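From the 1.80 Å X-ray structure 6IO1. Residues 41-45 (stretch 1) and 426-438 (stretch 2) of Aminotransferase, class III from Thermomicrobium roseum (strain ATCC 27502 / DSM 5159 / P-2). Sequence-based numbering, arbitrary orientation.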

# COMPACT_ATOMS: atom_id res chain seq x y z
N GLU B 41 14.50 -20.16 -8.55
CA GLU B 41 15.55 -20.56 -7.62
C GLU B 41 16.78 -19.71 -7.88
O GLU B 41 17.22 -19.59 -9.03
CB GLU B 41 15.89 -22.05 -7.76
CG GLU B 41 16.63 -22.65 -6.57
CD GLU B 41 18.09 -22.25 -6.51
OE1 GLU B 41 18.73 -22.14 -7.58
OE2 GLU B 41 18.61 -22.03 -5.39
N GLY B 42 17.34 -19.15 -6.82
CA GLY B 42 18.49 -18.27 -6.97
C GLY B 42 18.15 -17.10 -7.88
O GLY B 42 17.18 -16.37 -7.65
N VAL B 43 18.95 -16.93 -8.93
CA VAL B 43 18.75 -15.86 -9.89
C VAL B 43 17.94 -16.32 -11.10
O VAL B 43 17.79 -15.57 -12.07
CB VAL B 43 20.09 -15.26 -10.34
CG1 VAL B 43 20.94 -14.89 -9.13
CG2 VAL B 43 20.84 -16.24 -11.24
N TRP B 44 17.41 -17.54 -11.06
CA TRP B 44 16.76 -18.17 -12.20
C TRP B 44 15.25 -18.23 -11.99
O TRP B 44 14.78 -18.44 -10.87
CB TRP B 44 17.30 -19.58 -12.43
CG TRP B 44 18.78 -19.62 -12.61
CD1 TRP B 44 19.70 -20.04 -11.70
CD2 TRP B 44 19.51 -19.22 -13.77
NE1 TRP B 44 20.97 -19.93 -12.23
CE2 TRP B 44 20.87 -19.42 -13.50
CE3 TRP B 44 19.14 -18.70 -15.02
CZ2 TRP B 44 21.87 -19.13 -14.43
CZ3 TRP B 44 20.13 -18.41 -15.94
CH2 TRP B 44 21.48 -18.63 -15.64
N VAL B 45 14.51 -18.06 -13.08
CA VAL B 45 13.06 -18.23 -13.11
C VAL B 45 12.71 -19.04 -14.35
O VAL B 45 13.49 -19.13 -15.30
CB VAL B 45 12.30 -16.89 -13.10
CG1 VAL B 45 12.47 -16.18 -11.77
CG2 VAL B 45 12.76 -16.01 -14.25
N PRO B 426 20.07 -7.22 -10.55
CA PRO B 426 20.11 -8.65 -10.21
C PRO B 426 20.14 -8.97 -8.71
O PRO B 426 20.49 -8.10 -7.93
CB PRO B 426 21.40 -9.15 -10.88
CG PRO B 426 22.28 -7.92 -10.91
CD PRO B 426 21.33 -6.77 -11.15
N PRO B 427 19.77 -10.21 -8.29
CA PRO B 427 19.78 -10.60 -6.88
C PRO B 427 21.20 -10.48 -6.31
O PRO B 427 22.15 -10.81 -7.00
CB PRO B 427 19.35 -12.07 -6.90
CG PRO B 427 18.59 -12.22 -8.20
CD PRO B 427 19.30 -11.29 -9.16
N LEU B 428 21.30 -10.02 -5.06
CA LEU B 428 22.60 -9.77 -4.43
C LEU B 428 23.49 -11.00 -4.39
O LEU B 428 24.69 -10.86 -4.11
CB LEU B 428 22.40 -9.24 -3.00
CG LEU B 428 21.46 -8.05 -2.77
CD1 LEU B 428 21.65 -7.49 -1.37
CD2 LEU B 428 21.66 -6.96 -3.81
N THR B 429 22.95 -12.19 -4.66
CA THR B 429 23.72 -13.43 -4.61
C THR B 429 24.35 -13.80 -5.95
O THR B 429 24.94 -14.88 -6.05
CB THR B 429 22.82 -14.57 -4.14
OG1 THR B 429 21.71 -14.72 -5.04
CG2 THR B 429 22.30 -14.29 -2.74
N ILE B 430 24.22 -12.95 -6.97
CA ILE B 430 24.65 -13.32 -8.32
C ILE B 430 26.14 -13.62 -8.33
O ILE B 430 26.96 -12.87 -7.79
CB ILE B 430 24.26 -12.23 -9.32
CG1 ILE B 430 24.50 -12.71 -10.76
CG2 ILE B 430 25.02 -10.93 -9.05
CD1 ILE B 430 23.80 -11.87 -11.80
N SER B 431 26.49 -14.76 -8.91
CA SER B 431 27.88 -15.18 -9.05
C SER B 431 28.51 -14.62 -10.32
O SER B 431 27.86 -13.98 -11.16
CB SER B 431 27.97 -16.70 -9.07
OG SER B 431 27.54 -17.23 -10.32
N ARG B 432 29.78 -15.00 -10.51
CA ARG B 432 30.58 -14.64 -11.71
C ARG B 432 30.00 -15.30 -12.97
O ARG B 432 29.90 -14.60 -14.00
CB ARG B 432 32.04 -15.05 -11.51
CG ARG B 432 32.97 -14.58 -12.62
CD ARG B 432 34.42 -14.94 -12.34
NE ARG B 432 35.33 -14.44 -13.37
CZ ARG B 432 35.92 -13.25 -13.34
NH1 ARG B 432 35.71 -12.43 -12.32
NH2 ARG B 432 36.72 -12.88 -14.32
N ALA B 433 29.60 -16.58 -12.91
CA ALA B 433 29.10 -17.23 -14.11
C ALA B 433 27.74 -16.67 -14.50
O ALA B 433 27.49 -16.41 -15.68
CB ALA B 433 29.03 -18.74 -13.89
N GLU B 434 26.88 -16.44 -13.52
CA GLU B 434 25.59 -15.82 -13.79
C GLU B 434 25.76 -14.39 -14.30
O GLU B 434 25.00 -13.94 -15.17
CB GLU B 434 24.73 -15.88 -12.54
CG GLU B 434 24.54 -17.31 -12.05
CD GLU B 434 24.10 -17.41 -10.60
OE1 GLU B 434 24.28 -16.43 -9.86
OE2 GLU B 434 23.57 -18.47 -10.22
N CYS B 435 26.76 -13.67 -13.78
CA CYS B 435 27.05 -12.34 -14.31
C CYS B 435 27.44 -12.40 -15.78
O CYS B 435 27.02 -11.55 -16.57
CB CYS B 435 28.16 -11.67 -13.50
SG CYS B 435 27.63 -10.94 -11.93
N ASP B 436 28.24 -13.40 -16.16
CA ASP B 436 28.62 -13.56 -17.56
C ASP B 436 27.41 -13.89 -18.42
O ASP B 436 27.28 -13.40 -19.56
CB ASP B 436 29.66 -14.67 -17.71
CG ASP B 436 31.01 -14.26 -17.21
OD1 ASP B 436 31.25 -13.04 -17.06
OD2 ASP B 436 31.86 -15.15 -16.98
N VAL B 437 26.51 -14.72 -17.90
CA VAL B 437 25.28 -15.03 -18.62
C VAL B 437 24.50 -13.75 -18.88
O VAL B 437 24.09 -13.46 -20.01
CB VAL B 437 24.44 -16.05 -17.83
CG1 VAL B 437 23.06 -16.20 -18.46
CG2 VAL B 437 25.16 -17.39 -17.77
N LEU B 438 24.34 -12.93 -17.83
CA LEU B 438 23.60 -11.68 -17.96
C LEU B 438 24.27 -10.75 -18.96
O LEU B 438 23.61 -10.15 -19.82
CB LEU B 438 23.48 -11.02 -16.58
CG LEU B 438 22.85 -9.63 -16.49
CD1 LEU B 438 21.46 -9.63 -17.05
CD2 LEU B 438 22.84 -9.14 -15.05
O HOH W 1 21.46 -18.67 -8.56
O HOH W 2 23.24 -21.55 -10.99

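Contact between the hairpin-like turn at residues 41-45 and the loop and first helical turns at residues 426-438, burying 303 Å² summed over both sides. No direct hydrogen bond links the two stretches; they meet through apolar packing and through water.

Apolar contacts centre on Val43, whose CA-to-CB bond points toward the other stretch and whose whole residue has the largest covered area, 93 Å². Its CG1 lies 3.7 Å from Pro427 CG and 4.3 Å from Ile430 CB, so this methyl rests on the type I turn that runs from Pro427 to Ile430. The same CG1 is 4.2 Å from Thr429 OG1. Both methyls also reach the Glu434 carboxylate, Val43 CG2 most closely at 3.5 Å from Glu434 CD, with Val43 CG1 3.8 Å from Glu434 OE1. Trp44 adds a second apolar patch. Its CA-to-CB bond points sideways, but the indole reaches nearer the helix, and Trp44 CH2 comes to 4.0 Å from Val437 CG1, which sits at the ring edge, near its plane.

Polar contacts converge on the Glu434 carboxylate and pass through two waters. Water 1 accepts from Val43 N at 3.1 Å and donates to Glu434 OE2 at 2.7 Å, joining a backbone amide to the side chain. Water 2 accepts from the indole Trp44 NE1 at 3.1 Å and donates to Glu434 OE2 at 3.2 Å. Trp44 NE1 and Glu434 OE2 are themselves 3.6 Å apart, with the carboxylate oxygen oblique to the ring. Both bridges thus end on one oxygen, which receives two water protons.

The other carboxylate oxygen is used within its own stretch. Ser431 N donates to Glu434 OE1 at 2.9 Å with a nearly straight angle of 175°, while Glu434 N donates to Ser431 OG at 3.4 Å, a weak capping bond. The two bonds tie Ser431 and Glu434 together at the start of the helix, and the one to OE1 bears directly on the placement of the carboxylate beside Val43 and Trp44.

Backbone bonds shape both partners. The type II' turn from Glu41 to Trp44 is closed by paired bonds, Glu41 N to Trp44 O and Trp44 N to Glu41 O, each 2.9 Å. Gly42 occupies it at phi 58°, a positive value that favours glycine; an ideal CB there would be crowded by Glu41 OE1 at 3.2 Å. Within the second stretch, Ile430 N donates to Pro427 O at 3.0 Å, closing the turn against which Val43 packs.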